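PDB 2BE3: GTP pyrophosphokinase from Streptococcus pneumoniae, which probably transfers the pyrophosphate of ATP to the 3' hydroxyl of GTP or GDP, making the stringent-response alarmone (p)ppGpp, as other RelA/SpoT family synthetases do. Local coordinates for residues 127-132 against 136-141; 23-28 against 97-102; 9-14 against 67-72; 72-77 against 104-109. One frame throughout, in Å; residues are numbered along the deposited sequence.

Contact 1 of 4, residues 127-132 against 136-141; sequences EYTVDT and AKTILA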
loop_
_atom_site.group_PDB
_atom_site.type_symbol
_atom_site.label_atom_id
_atom_site.label_comp_id
_atom_site.label_asym_id
_atom_site.label_seq_id
_atom_site.Cartn_x
_atom_site.Cartn_y
_atom_site.Cartn_z
ATOM N N GLU A 127 -0.570 3.345 -15.366
ATOM C CA GLU A 127 0.782 2.936 -15.051
ATOM C C GLU A 127 0.954 3.117 -13.560
ATOM O O GLU A 127 0.605 4.168 -13.005
ATOM C CB GLU A 127 1.802 3.756 -15.799
ATOM C CG GLU A 127 2.004 3.248 -17.149
ATOM C CD GLU A 127 2.859 4.153 -18.007
ATOM O OE1 GLU A 127 3.446 5.149 -17.485
ATOM O OE2 GLU A 127 2.938 3.842 -19.220
ATOM N N TYR A 128 1.451 2.058 -12.920
ATOM C CA TYR A 128 1.650 2.029 -11.480
ATOM C C TYR A 128 3.051 1.479 -11.229
ATOM O O TYR A 128 3.436 0.440 -11.774
ATOM C CB TYR A 128 0.555 1.187 -10.799
ATOM C CG TYR A 128 0.591 1.249 -9.290
ATOM C CD1 TYR A 128 0.071 2.354 -8.608
ATOM C CD2 TYR A 128 1.179 0.212 -8.538
ATOM C CE1 TYR A 128 0.116 2.429 -7.224
ATOM C CE2 TYR A 128 1.255 0.288 -7.151
ATOM C CZ TYR A 128 0.711 1.394 -6.498
ATOM O OH TYR A 128 0.761 1.476 -5.119
ATOM N N THR A 129 3.828 2.202 -10.435
ATOM C CA THR A 129 5.181 1.774 -10.081
ATOM C C THR A 129 5.216 1.187 -8.671
ATOM O O THR A 129 4.741 1.804 -7.715
ATOM C CB THR A 129 6.162 2.948 -10.205
ATOM O OG1 THR A 129 6.118 3.375 -11.559
ATOM C CG2 THR A 129 7.634 2.527 -9.854
ATOM N N VAL A 130 5.754 -0.027 -8.563
ATOM C CA VAL A 130 6.011 -0.640 -7.248
ATOM C C VAL A 130 7.508 -0.606 -6.939
ATOM O O VAL A 130 8.332 -0.753 -7.840
ATOM C CB VAL A 130 5.460 -2.092 -7.141
ATOM C CG1 VAL A 130 3.956 -2.067 -7.117
ATOM C CG2 VAL A 130 5.973 -2.967 -8.293
ATOM N N ASP A 131 7.849 -0.396 -5.665
ATOM C CA ASP A 131 9.234 -0.528 -5.203
ATOM C C ASP A 131 9.493 -1.954 -4.756
ATOM O O ASP A 131 8.681 -2.571 -4.074
ATOM C CB ASP A 131 9.540 0.471 -4.090
ATOM C CG ASP A 131 9.479 1.908 -4.575
ATOM O OD1 ASP A 131 10.408 2.347 -5.287
ATOM O OD2 ASP A 131 8.504 2.600 -4.229
ATOM N N THR A 132 10.640 -2.462 -5.157
ATOM C CA THR A 132 10.923 -3.884 -5.156
ATOM C C THR A 132 12.371 -3.950 -4.705
ATOM O O THR A 132 13.136 -3.053 -5.044
ATOM C CB THR A 132 10.762 -4.387 -6.624
ATOM O OG1 THR A 132 9.400 -4.750 -6.859
ATOM C CG2 THR A 132 11.658 -5.529 -6.982
ATOM N N ALA A 136 12.680 -0.239 -8.447
ATOM C CA ALA A 136 11.385 0.203 -8.936
ATOM C C ALA A 136 10.991 -0.566 -10.195
ATOM O O ALA A 136 11.816 -0.794 -11.067
ATOM C CB ALA A 136 11.421 1.680 -9.227
ATOM N N LYS A 137 9.719 -0.958 -10.263
ATOM C CA LYS A 137 9.179 -1.655 -11.412
ATOM C C LYS A 137 7.793 -1.069 -11.775
ATOM O O LYS A 137 6.881 -1.021 -10.934
ATOM C CB LYS A 137 9.141 -3.150 -11.100
ATOM C CG LYS A 137 8.394 -3.983 -12.102
ATOM C CD LYS A 137 9.312 -4.319 -13.275
ATOM C CE LYS A 137 8.538 -4.510 -14.566
ATOM N NZ LYS A 137 9.530 -4.580 -15.668
ATOM N N THR A 138 7.650 -0.600 -13.011
ATOM C CA THR A 138 6.398 -0.041 -13.517
ATOM C C THR A 138 5.551 -1.100 -14.224
ATOM O O THR A 138 6.032 -1.813 -15.085
ATOM C CB THR A 138 6.633 1.124 -14.471
ATOM O OG1 THR A 138 7.267 2.197 -13.773
ATOM C CG2 THR A 138 5.334 1.649 -14.951
ATOM N N ILE A 139 4.294 -1.217 -13.831
ATOM C CA ILE A 139 3.396 -2.201 -14.409
ATOM C C ILE A 139 2.118 -1.512 -14.946
ATOM O O ILE A 139 1.807 -0.357 -14.581
ATOM C CB ILE A 139 3.077 -3.378 -13.406
ATOM C CG1 ILE A 139 2.477 -2.886 -12.097
ATOM C CG2 ILE A 139 4.335 -4.177 -13.054
ATOM C CD1 ILE A 139 1.002 -3.013 -12.052
ATOM N N LEU A 140 1.414 -2.184 -15.856
ATOM C CA LEU A 140 0.042 -1.797 -16.152
ATOM C C LEU A 140 -0.961 -2.433 -15.173
ATOM O O LEU A 140 -0.955 -3.674 -14.947
ATOM C CB LEU A 140 -0.351 -2.093 -17.618
ATOM C CG LEU A 140 0.457 -1.382 -18.723
ATOM C CD1 LEU A 140 0.077 -1.926 -20.105
ATOM C CD2 LEU A 140 0.323 0.107 -18.676
ATOM N N ALA A 141 -1.868 -1.607 -14.644
ATOM C CA ALA A 141 -3.040 -2.150 -13.903
ATOM C C ALA A 141 -4.348 -1.634 -14.524
ATOM O O ALA A 141 -4.407 -0.511 -15.049
ATOM C CB ALA A 141 -2.957 -1.796 -12.435
#

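Contact 2 of 4, residues 23-28 against 97-102; sequences KIKLRG and HKRQDM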
loop_
_atom_site.group_PDB
_atom_site.type_symbol
_atom_site.label_atom_id
_atom_site.label_comp_id
_atom_site.label_asym_id
_atom_site.label_seq_id
_atom_site.Cartn_x
_atom_site.Cartn_y
_atom_site.Cartn_z
ATOM N N LYS A 23 -5.611 -2.152 -3.801
ATOM C CA LYS A 23 -6.770 -2.489 -2.942
ATOM C C LYS A 23 -6.799 -1.668 -1.698
ATOM O O LYS A 23 -7.839 -1.164 -1.349
ATOM C CB LYS A 23 -6.845 -3.978 -2.561
ATOM C CG LYS A 23 -7.400 -4.826 -3.675
ATOM C CD LYS A 23 -7.720 -6.244 -3.247
ATOM C CE LYS A 23 -6.540 -6.929 -2.657
ATOM N NZ LYS A 23 -6.874 -8.359 -2.415
ATOM N N ILE A 24 -5.681 -1.537 -1.008
ATOM C CA ILE A 24 -5.647 -0.745 0.217
ATOM C C ILE A 24 -5.831 0.758 -0.070
ATOM O O ILE A 24 -6.557 1.452 0.639
ATOM C CB ILE A 24 -4.354 -1.030 1.026
ATOM C CG1 ILE A 24 -4.427 -2.410 1.682
ATOM C CG2 ILE A 24 -4.072 0.053 2.086
ATOM C CD1 ILE A 24 -3.015 -2.979 1.967
ATOM N N LYS A 25 -5.187 1.251 -1.118
ATOM C CA LYS A 25 -5.321 2.652 -1.517
ATOM C C LYS A 25 -6.738 3.003 -1.974
ATOM O O LYS A 25 -7.267 4.001 -1.569
ATOM C CB LYS A 25 -4.280 3.015 -2.563
ATOM C CG LYS A 25 -2.895 3.182 -1.950
ATOM C CD LYS A 25 -1.841 3.068 -3.035
ATOM C CE LYS A 25 -0.544 3.753 -2.609
ATOM N NZ LYS A 25 0.405 3.823 -3.763
ATOM N N LEU A 26 -7.373 2.142 -2.754
ATOM C CA LEU A 26 -8.744 2.392 -3.180
ATOM C C LEU A 26 -9.768 2.374 -2.028
ATOM O O LEU A 26 -10.645 3.245 -1.968
ATOM C CB LEU A 26 -9.118 1.416 -4.288
ATOM C CG LEU A 26 -8.299 1.706 -5.552
ATOM C CD1 LEU A 26 -8.432 0.609 -6.571
ATOM C CD2 LEU A 26 -8.646 3.060 -6.143
ATOM N N ARG A 27 -9.627 1.406 -1.110
ATOM C CA ARG A 27 -10.382 1.377 0.123
ATOM C C ARG A 27 -10.101 2.571 1.027
ATOM O O ARG A 27 -10.964 2.975 1.798
ATOM C CB ARG A 27 -10.106 0.071 0.870
ATOM C CG ARG A 27 -10.593 -1.146 0.102
ATOM C CD ARG A 27 -10.134 -2.420 0.736
ATOM N NE ARG A 27 -10.595 -3.540 -0.054
ATOM C CZ ARG A 27 -10.129 -4.778 0.033
ATOM N NH1 ARG A 27 -9.157 -5.085 0.897
ATOM N NH2 ARG A 27 -10.640 -5.703 -0.764
ATOM N N GLY A 28 -8.907 3.156 0.954
ATOM C CA GLY A 28 -8.605 4.285 1.824
ATOM C C GLY A 28 -9.357 5.516 1.341
ATOM O O GLY A 28 -9.724 6.372 2.138
ATOM N N HIS A 97 -7.618 10.765 -11.358
ATOM C CA HIS A 97 -6.790 11.739 -12.101
ATOM C C HIS A 97 -5.950 12.631 -11.212
ATOM O O HIS A 97 -4.897 13.074 -11.591
ATOM C CB HIS A 97 -7.630 12.616 -13.039
ATOM C CG HIS A 97 -7.974 11.948 -14.335
ATOM N ND1 HIS A 97 -7.171 12.023 -15.456
ATOM C CD2 HIS A 97 -9.046 11.206 -14.689
ATOM C CE1 HIS A 97 -7.736 11.347 -16.441
ATOM N NE2 HIS A 97 -8.877 10.847 -15.999
ATOM N N LYS A 98 -6.455 12.889 -10.028
ATOM C CA LYS A 98 -5.822 13.672 -8.990
ATOM C C LYS A 98 -4.593 12.970 -8.349
ATOM O O LYS A 98 -3.750 13.623 -7.764
ATOM C CB LYS A 98 -6.910 13.852 -7.929
ATOM C CG LYS A 98 -6.734 14.950 -6.952
ATOM C CD LYS A 98 -7.895 14.959 -5.942
ATOM C CE LYS A 98 -9.153 15.597 -6.509
ATOM N NZ LYS A 98 -10.210 15.688 -5.459
ATOM N N ARG A 99 -4.506 11.642 -8.434
ATOM C CA ARG A 99 -3.428 10.880 -7.784
ATOM C C ARG A 99 -2.069 10.969 -8.484
ATOM O O ARG A 99 -1.974 10.841 -9.718
ATOM C CB ARG A 99 -3.828 9.416 -7.690
ATOM C CG ARG A 99 -5.051 9.173 -6.822
ATOM C CD ARG A 99 -5.260 7.682 -6.633
ATOM N NE ARG A 99 -4.199 7.091 -5.816
ATOM C CZ ARG A 99 -4.281 6.904 -4.497
ATOM N NH1 ARG A 99 -5.367 7.249 -3.824
ATOM N NH2 ARG A 99 -3.262 6.367 -3.853
ATOM N N GLN A 100 -1.014 11.153 -7.690
ATOM C CA GLN A 100 0.336 11.248 -8.233
ATOM C C GLN A 100 1.067 9.908 -8.145
ATOM O O GLN A 100 2.226 9.829 -8.460
ATOM C CB GLN A 100 1.119 12.360 -7.520
ATOM C CG GLN A 100 1.131 12.301 -5.998
ATOM C CD GLN A 100 2.173 11.308 -5.400
ATOM O OE1 GLN A 100 3.401 11.481 -5.584
ATOM N NE2 GLN A 100 1.680 10.292 -4.646
ATOM N N ASP A 101 0.389 8.852 -7.691
ATOM C CA ASP A 101 1.022 7.533 -7.601
ATOM C C ASP A 101 0.652 6.645 -8.798
ATOM O O ASP A 101 0.909 5.434 -8.810
ATOM C CB ASP A 101 0.682 6.841 -6.264
ATOM C CG ASP A 101 -0.795 6.533 -6.123
ATOM O OD1 ASP A 101 -1.611 7.093 -6.887
ATOM O OD2 ASP A 101 -1.158 5.736 -5.229
HETATM N N MSE A 102 0.034 7.251 -9.797
HETATM C CA MSE A 102 -0.310 6.530 -11.015
HETATM C C MSE A 102 -0.443 7.501 -12.167
HETATM O O MSE A 102 -0.629 8.715 -11.983
HETATM C CB MSE A 102 -1.623 5.747 -10.836
HETATM C CG MSE A 102 -2.792 6.633 -10.482
HETATM SE SE MSE A 102 -4.456 5.645 -10.105
HETATM C CE MSE A 102 -3.921 4.534 -8.422
#

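Contact 3 of 4, residues 9-14 against 67-72; sequences EEFLDP and ATLEHD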
loop_
_atom_site.group_PDB
_atom_site.type_symbol
_atom_site.label_atom_id
_atom_site.label_comp_id
_atom_site.label_asym_id
_atom_site.label_seq_id
_atom_site.Cartn_x
_atom_site.Cartn_y
_atom_site.Cartn_z
ATOM N N GLU A 9 6.689 -16.810 -11.160
ATOM C CA GLU A 9 6.605 -16.263 -9.813
ATOM C C GLU A 9 7.364 -14.938 -9.734
ATOM O O GLU A 9 6.889 -13.964 -9.165
ATOM C CB GLU A 9 7.211 -17.275 -8.837
ATOM C CG GLU A 9 6.867 -17.040 -7.397
ATOM C CD GLU A 9 7.468 -18.113 -6.470
ATOM O OE1 GLU A 9 6.680 -18.854 -5.813
ATOM O OE2 GLU A 9 8.722 -18.221 -6.426
ATOM N N GLU A 10 8.547 -14.910 -10.329
ATOM C CA GLU A 10 9.330 -13.696 -10.395
ATOM C C GLU A 10 8.650 -12.626 -11.235
ATOM O O GLU A 10 8.774 -11.433 -10.942
ATOM C CB GLU A 10 10.720 -13.988 -10.941
ATOM C CG GLU A 10 11.608 -14.701 -9.924
ATOM C CD GLU A 10 12.976 -15.114 -10.504
ATOM O OE1 GLU A 10 13.324 -14.738 -11.665
ATOM O OE2 GLU A 10 13.708 -15.821 -9.775
ATOM N N PHE A 11 7.922 -13.056 -12.266
ATOM C CA PHE A 11 7.238 -12.116 -13.136
ATOM C C PHE A 11 6.002 -11.510 -12.459
ATOM O O PHE A 11 5.736 -10.315 -12.587
ATOM C CB PHE A 11 6.855 -12.782 -14.460
ATOM C CG PHE A 11 6.034 -11.901 -15.347
ATOM C CD1 PHE A 11 6.637 -10.870 -16.077
ATOM C CD2 PHE A 11 4.659 -12.073 -15.440
ATOM C CE1 PHE A 11 5.880 -10.049 -16.889
ATOM C CE2 PHE A 11 3.891 -11.234 -16.243
ATOM C CZ PHE A 11 4.496 -10.238 -16.964
ATOM N N LEU A 12 5.264 -12.337 -11.740
ATOM C CA LEU A 12 3.966 -11.945 -11.200
ATOM C C LEU A 12 4.028 -11.127 -9.923
ATOM O O LEU A 12 3.120 -10.340 -9.649
ATOM C CB LEU A 12 3.091 -13.174 -10.963
ATOM C CG LEU A 12 2.617 -13.835 -12.246
ATOM C CD1 LEU A 12 1.834 -15.081 -11.903
ATOM C CD2 LEU A 12 1.828 -12.864 -13.129
ATOM N N ASP A 13 5.102 -11.302 -9.159
ATOM C CA ASP A 13 5.292 -10.588 -7.890
ATOM C C ASP A 13 4.972 -9.097 -7.887
ATOM O O ASP A 13 4.216 -8.649 -7.040
ATOM C CB ASP A 13 6.691 -10.822 -7.339
ATOM C CG ASP A 13 6.690 -11.798 -6.228
ATOM O OD1 ASP A 13 7.536 -12.735 -6.246
ATOM O OD2 ASP A 13 5.813 -11.649 -5.322
ATOM N N PRO A 14 5.575 -8.320 -8.802
ATOM C CA PRO A 14 5.195 -6.899 -8.854
ATOM C C PRO A 14 3.681 -6.679 -8.968
ATOM O O PRO A 14 3.161 -5.774 -8.330
ATOM C CB PRO A 14 5.924 -6.366 -10.097
ATOM C CG PRO A 14 7.003 -7.340 -10.349
ATOM C CD PRO A 14 6.643 -8.659 -9.759
ATOM N N ALA A 67 8.092 -11.394 -24.488
ATOM C CA ALA A 67 8.814 -10.135 -24.532
ATOM C C ALA A 67 7.898 -8.908 -24.399
ATOM O O ALA A 67 8.262 -7.956 -23.719
ATOM C CB ALA A 67 9.634 -10.057 -25.772
ATOM N N THR A 68 6.700 -8.948 -24.981
ATOM C CA THR A 68 5.814 -7.781 -24.958
ATOM C C THR A 68 4.681 -7.903 -23.937
ATOM O O THR A 68 3.838 -7.010 -23.787
ATOM C CB THR A 68 5.286 -7.445 -26.383
ATOM O OG1 THR A 68 4.295 -8.390 -26.773
ATOM C CG2 THR A 68 6.421 -7.488 -27.396
ATOM N N LEU A 69 4.676 -9.012 -23.208
ATOM C CA LEU A 69 3.598 -9.324 -22.297
ATOM C C LEU A 69 3.251 -8.163 -21.365
ATOM O O LEU A 69 2.080 -7.782 -21.236
ATOM C CB LEU A 69 3.949 -10.581 -21.518
ATOM C CG LEU A 69 2.948 -11.023 -20.446
ATOM C CD1 LEU A 69 1.516 -11.158 -21.047
ATOM C CD2 LEU A 69 3.418 -12.294 -19.726
ATOM N N GLU A 70 4.262 -7.567 -20.736
ATOM C CA GLU A 70 4.006 -6.524 -19.746
ATOM C C GLU A 70 3.554 -5.196 -20.375
ATOM O O GLU A 70 3.029 -4.296 -19.692
ATOM C CB GLU A 70 5.260 -6.316 -18.901
ATOM C CG GLU A 70 6.416 -5.704 -19.654
ATOM C CD GLU A 70 7.675 -5.658 -18.813
ATOM O OE1 GLU A 70 7.968 -4.592 -18.241
ATOM O OE2 GLU A 70 8.353 -6.694 -18.699
ATOM N N HIS A 71 3.748 -5.085 -21.678
ATOM C CA HIS A 71 3.396 -3.875 -22.365
ATOM C C HIS A 71 2.019 -3.968 -22.984
ATOM O O HIS A 71 1.352 -2.938 -23.158
ATOM C CB HIS A 71 4.454 -3.554 -23.460
ATOM C CG HIS A 71 5.866 -3.605 -22.962
ATOM N ND1 HIS A 71 6.415 -2.612 -22.174
ATOM C CD2 HIS A 71 6.838 -4.537 -23.116
ATOM C CE1 HIS A 71 7.673 -2.912 -21.889
ATOM N NE2 HIS A 71 7.956 -4.073 -22.452
ATOM N N ASP A 72 1.612 -5.179 -23.353
ATOM C CA ASP A 72 0.435 -5.363 -24.211
ATOM C C ASP A 72 -0.790 -5.831 -23.449
ATOM O O ASP A 72 -1.898 -5.504 -23.847
ATOM C CB ASP A 72 0.697 -6.362 -25.349
ATOM C CG ASP A 72 1.668 -5.836 -26.423
ATOM O OD1 ASP A 72 1.940 -4.608 -26.509
ATOM O OD2 ASP A 72 2.153 -6.688 -27.211
#

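Contact 4 of 4, residues 72-77 against 104-109; sequences DLQDIA and IIQERD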
loop_
_atom_site.group_PDB
_atom_site.type_symbol
_atom_site.label_atom_id
_atom_site.label_comp_id
_atom_site.label_asym_id
_atom_site.label_seq_id
_atom_site.Cartn_x
_atom_site.Cartn_y
_atom_site.Cartn_z
ATOM N N ASP A 72 1.612 -5.179 -23.353
ATOM C CA ASP A 72 0.435 -5.363 -24.211
ATOM C C ASP A 72 -0.790 -5.831 -23.449
ATOM O O ASP A 72 -1.898 -5.504 -23.847
ATOM C CB ASP A 72 0.697 -6.362 -25.349
ATOM C CG ASP A 72 1.668 -5.836 -26.423
ATOM O OD1 ASP A 72 1.940 -4.608 -26.509
ATOM O OD2 ASP A 72 2.153 -6.688 -27.211
ATOM N N LEU A 73 -0.592 -6.612 -22.382
ATOM C CA LEU A 73 -1.679 -7.072 -21.536
ATOM C C LEU A 73 -1.990 -6.090 -20.400
ATOM O O LEU A 73 -1.217 -5.947 -19.458
ATOM C CB LEU A 73 -1.356 -8.481 -20.999
ATOM C CG LEU A 73 -2.516 -9.336 -20.496
ATOM C CD1 LEU A 73 -3.702 -9.226 -21.439
ATOM C CD2 LEU A 73 -2.118 -10.780 -20.247
ATOM N N GLN A 74 -3.142 -5.440 -20.465
ATOM C CA GLN A 74 -3.445 -4.341 -19.548
ATOM C C GLN A 74 -3.929 -4.713 -18.133
ATOM O O GLN A 74 -3.918 -3.873 -17.238
ATOM C CB GLN A 74 -4.434 -3.384 -20.208
ATOM C CG GLN A 74 -3.781 -2.600 -21.386
ATOM C CD GLN A 74 -4.745 -1.609 -22.058
ATOM O OE1 GLN A 74 -5.957 -1.879 -22.198
ATOM N NE2 GLN A 74 -4.213 -0.457 -22.460
ATOM N N ASP A 75 -4.317 -5.963 -17.921
ATOM C CA ASP A 75 -5.048 -6.278 -16.721
ATOM C C ASP A 75 -4.513 -7.510 -16.028
ATOM O O ASP A 75 -5.273 -8.228 -15.402
ATOM C CB ASP A 75 -6.535 -6.454 -17.051
ATOM C CG ASP A 75 -6.809 -7.693 -17.927
ATOM O OD1 ASP A 75 -6.058 -7.922 -18.908
ATOM O OD2 ASP A 75 -7.765 -8.463 -17.592
ATOM N N ILE A 76 -3.218 -7.768 -16.150
ATOM C CA ILE A 76 -2.584 -8.708 -15.241
ATOM C C ILE A 76 -2.885 -8.324 -13.784
ATOM O O ILE A 76 -3.249 -9.183 -12.981
ATOM C CB ILE A 76 -1.078 -8.864 -15.523
ATOM C CG1 ILE A 76 -0.865 -9.368 -16.963
ATOM C CG2 ILE A 76 -0.483 -9.858 -14.552
ATOM C CD1 ILE A 76 0.527 -9.115 -17.527
ATOM N N ALA A 77 -2.761 -7.042 -13.446
ATOM C CA ALA A 77 -3.306 -6.510 -12.195
ATOM C C ALA A 77 -4.694 -5.902 -12.518
ATOM O O ALA A 77 -4.839 -5.114 -13.471
ATOM C CB ALA A 77 -2.368 -5.484 -11.614
ATOM N N ILE A 104 -2.707 7.770 -15.642
ATOM C CA ILE A 104 -3.841 7.221 -16.386
ATOM C C ILE A 104 -3.496 7.223 -17.853
ATOM O O ILE A 104 -3.361 8.279 -18.441
ATOM C CB ILE A 104 -5.157 8.000 -16.114
ATOM C CG1 ILE A 104 -5.583 7.757 -14.674
ATOM C CG2 ILE A 104 -6.280 7.579 -17.091
ATOM C CD1 ILE A 104 -6.726 8.593 -14.237
ATOM N N ILE A 105 -3.339 6.044 -18.446
ATOM C CA ILE A 105 -2.953 6.009 -19.846
ATOM C C ILE A 105 -4.108 5.737 -20.821
ATOM O O ILE A 105 -3.991 6.024 -21.976
ATOM C CB ILE A 105 -1.715 5.092 -20.110
ATOM C CG1 ILE A 105 -2.058 3.662 -19.790
ATOM C CG2 ILE A 105 -0.501 5.545 -19.251
ATOM C CD1 ILE A 105 -1.457 2.751 -20.738
ATOM N N GLN A 106 -5.226 5.192 -20.363
ATOM C CA GLN A 106 -6.344 4.947 -21.259
ATOM C C GLN A 106 -7.624 4.785 -20.466
ATOM O O GLN A 106 -7.636 4.184 -19.414
ATOM C CB GLN A 106 -6.088 3.699 -22.106
ATOM C CG GLN A 106 -7.287 3.247 -22.860
ATOM C CD GLN A 106 -6.977 2.206 -23.909
ATOM O OE1 GLN A 106 -6.223 1.258 -23.676
ATOM N NE2 GLN A 106 -7.579 2.370 -25.082
ATOM N N GLU A 107 -8.706 5.325 -20.984
ATOM C CA GLU A 107 -10.020 5.139 -20.387
ATOM C C GLU A 107 -10.973 4.550 -21.410
ATOM O O GLU A 107 -10.924 4.901 -22.569
ATOM C CB GLU A 107 -10.545 6.475 -19.888
ATOM C CG GLU A 107 -9.977 6.867 -18.572
ATOM C CD GLU A 107 -10.324 8.280 -18.213
ATOM O OE1 GLU A 107 -11.531 8.609 -18.139
ATOM O OE2 GLU A 107 -9.397 9.077 -17.988
ATOM N N ARG A 108 -11.847 3.647 -20.982
ATOM C CA ARG A 108 -12.831 3.092 -21.884
ATOM C C ARG A 108 -14.208 3.088 -21.251
ATOM O O ARG A 108 -14.446 2.426 -20.226
ATOM C CB ARG A 108 -12.493 1.657 -22.215
ATOM C CG ARG A 108 -11.257 1.458 -22.985
ATOM C CD ARG A 108 -11.470 0.190 -23.748
ATOM N NE ARG A 108 -10.239 -0.370 -24.276
ATOM C CZ ARG A 108 -9.502 -1.249 -23.604
ATOM N NH1 ARG A 108 -9.904 -1.649 -22.386
ATOM N NH2 ARG A 108 -8.375 -1.719 -24.152
ATOM N N ASP A 109 -15.116 3.783 -21.915
ATOM C CA ASP A 109 -16.416 4.037 -21.400
ATOM C C ASP A 109 -17.455 3.118 -22.032
ATOM O O ASP A 109 -18.055 3.462 -23.059
ATOM C CB ASP A 109 -16.772 5.515 -21.638
ATOM C CG ASP A 109 -18.053 5.913 -20.944
ATOM O OD1 ASP A 109 -18.632 5.072 -20.228
ATOM O OD2 ASP A 109 -18.497 7.054 -21.114
#

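Contact 1 of 4, residues 127-132 against 136-141
Residues Y128 and V130 pair with I139 and K137 as the hydrogen-bonded pairs of an antiparallel beta hairpin, in which strands 122-130 and 137-147 of the central mixed sheet are joined by the loop 131-136. Four backbone bonds hold it. Y128 N reaches I139 O at 3.0 Å and I139 N returns to Y128 O at 2.8 Å, the latter almost straight at 176°; V130 and K137 exchange an equivalent pair of bonds at the end nearer the loop. In the non-hydrogen-bonded pairs the CA-H groups of E127 and T129 point at the carbonyl oxygens of I139 and K137.

Apolar contacts differ between the two faces. On the face of Y128, V130, K137 and I139, the CD1 of I139 comes to 4.4 Å from Y128 CB, and helix 6-35 covers this side through A18, which touches both residues. On the other face E127 and L140 run side by side, CG of E127 lying 3.9 Å from L140 CD2.

Polar side chains reach beyond the hairpin: the Y128 hydroxyl to E21 and K25, K137 NZ to E70, and the E127 carboxylate to R103. Within it, T129 and T138 meet on the face of E127 and L140. Each hydroxyl stands beside its own backbone N, at chi1 -60° and -64°, and OG1 of T129 hydrogen-bonds OG1 of T138 at 2.8 Å.

Contact 2 of 4, residues 23-28 against 97-102
K25 reaches out from helix 6-35 to D101, in the loop between helix 89-97 and strand 102-109, and its NZ forms a salt bridge with D101 OD2 at 2.9 Å. The bond uses the anti lone pair of that oxygen, the one directed away from OD1. The lysine chain is extended beyond CG and slants past R99, with CD 3.7 Å from R99 NH2.

R99 sets the carboxylate in place. Bent at chi3 (68°), it grips D101 side-on: NE bonds OD1 at 2.8 Å, and NH2 meets OD2 at 2.6 Å with a nearly straight N-H (176°). OD2 lies in the guanidinium plane, yet the arginine nitrogen stands 36° above the carboxylate plane.

Farther out, Y128 on strand 122-130 also binds K25 NZ, and I29 of the helix packs on R99. K25, R99 and D101 thus form a salt-bridge network tying helix 6-35 to the loop before strand 102-109. D101 OD2 accepts from both K25 NZ and R99 NH2, and the two neighbouring cations would be expected to favour the ionised form of D101.

Contact 3 of 4, residues 9-14 against 67-72
F11 and L69 both carry CG anti to the backbone N, with chi1 at 175° and 177°, and these torsions send the two side chains toward each other from helix 6-35 and the short helix 69-72. The far end of the phenyl ring does the touching: CZ lies 3.6 Å from L69 CD2 and CE2 lies 3.7 Å from the same methyl, which approaches the ring obliquely. E70 adds its CB at the ring edge, near the ring plane and 4.3 Å from F11 CE1. Its carboxylate is engaged elsewhere, in a salt bridge with K137.

Around this pair, I55 and M59 of helix 52-62 pack on L69, and the ring of Y15, one helical turn along from F11, meets the phenyl with the planes at about 40°. A bound tetraethylene glycol, probably from the crystallisation liquor, lies about 3 Å from the F11 side chain. The contact joins the N-terminal helix to helix 69-72 through hydrocarbon alone, consistent with a dispersive and hydrophobic attachment that imposes little directional constraint.

Contact 4 of 4, residues 72-77 against 104-109
Q74 extends its amide from the loop after helix 69-72 to Q106 and R108 on strand 102-109, where the side chains of both residues receive it. The firmer of the two hydrogen bonds joins the two amides: Q74 NE2 donates to Q106 OE1 at 2.9 Å with an N-H...O angle of 166°. The acceptor lies in the plane of the Q74 amide. The two side chains cross at about a right angle, and their amide planes are 78° apart.

The second bond involves charge. R108 NH2 approaches Q74 OE1 at 3.1 Å, a weak bond because its angle at hydrogen is only 126°. The two bonds together engage both OE1 and NE2 of Q74, which would limit rotation of the amide. The Q74 chain, extended beyond CG, spans the distance between loop and strand.

Apolar support comes from V125 and L140, on which Q74 rests as it crosses the sheet. A glycerol, probably from the crystallisation liquor, lies about 3 Å from the R108 side chain. I105 and Q106 both face V125 of the neighbouring strand, an arrangement that marks a classic beta bulge in an outermost strand of the sheet within this chain.

Contact 1 is a regular, partly buried hairpin within the sheet, held mainly by backbone bonds. Contacts 2 and 3 are partly buried too, so that contact 4 is the surface contact of the four, one in which side-chain amides and a guanidinium bridge a loop and an outermost strand of the same sheet. Contacts 2 and 3 both use helix 6-35, yet their centres are 22 Å apart and their chemistry is opposite: ionic in contact 2, apolar in contact 3. The hairpin touches all three others, by polar bonds to contacts 2 and 3 and by packing to contact 4. Contacts 1, 2 and 3 also reach the second subunit; contact 4 does not.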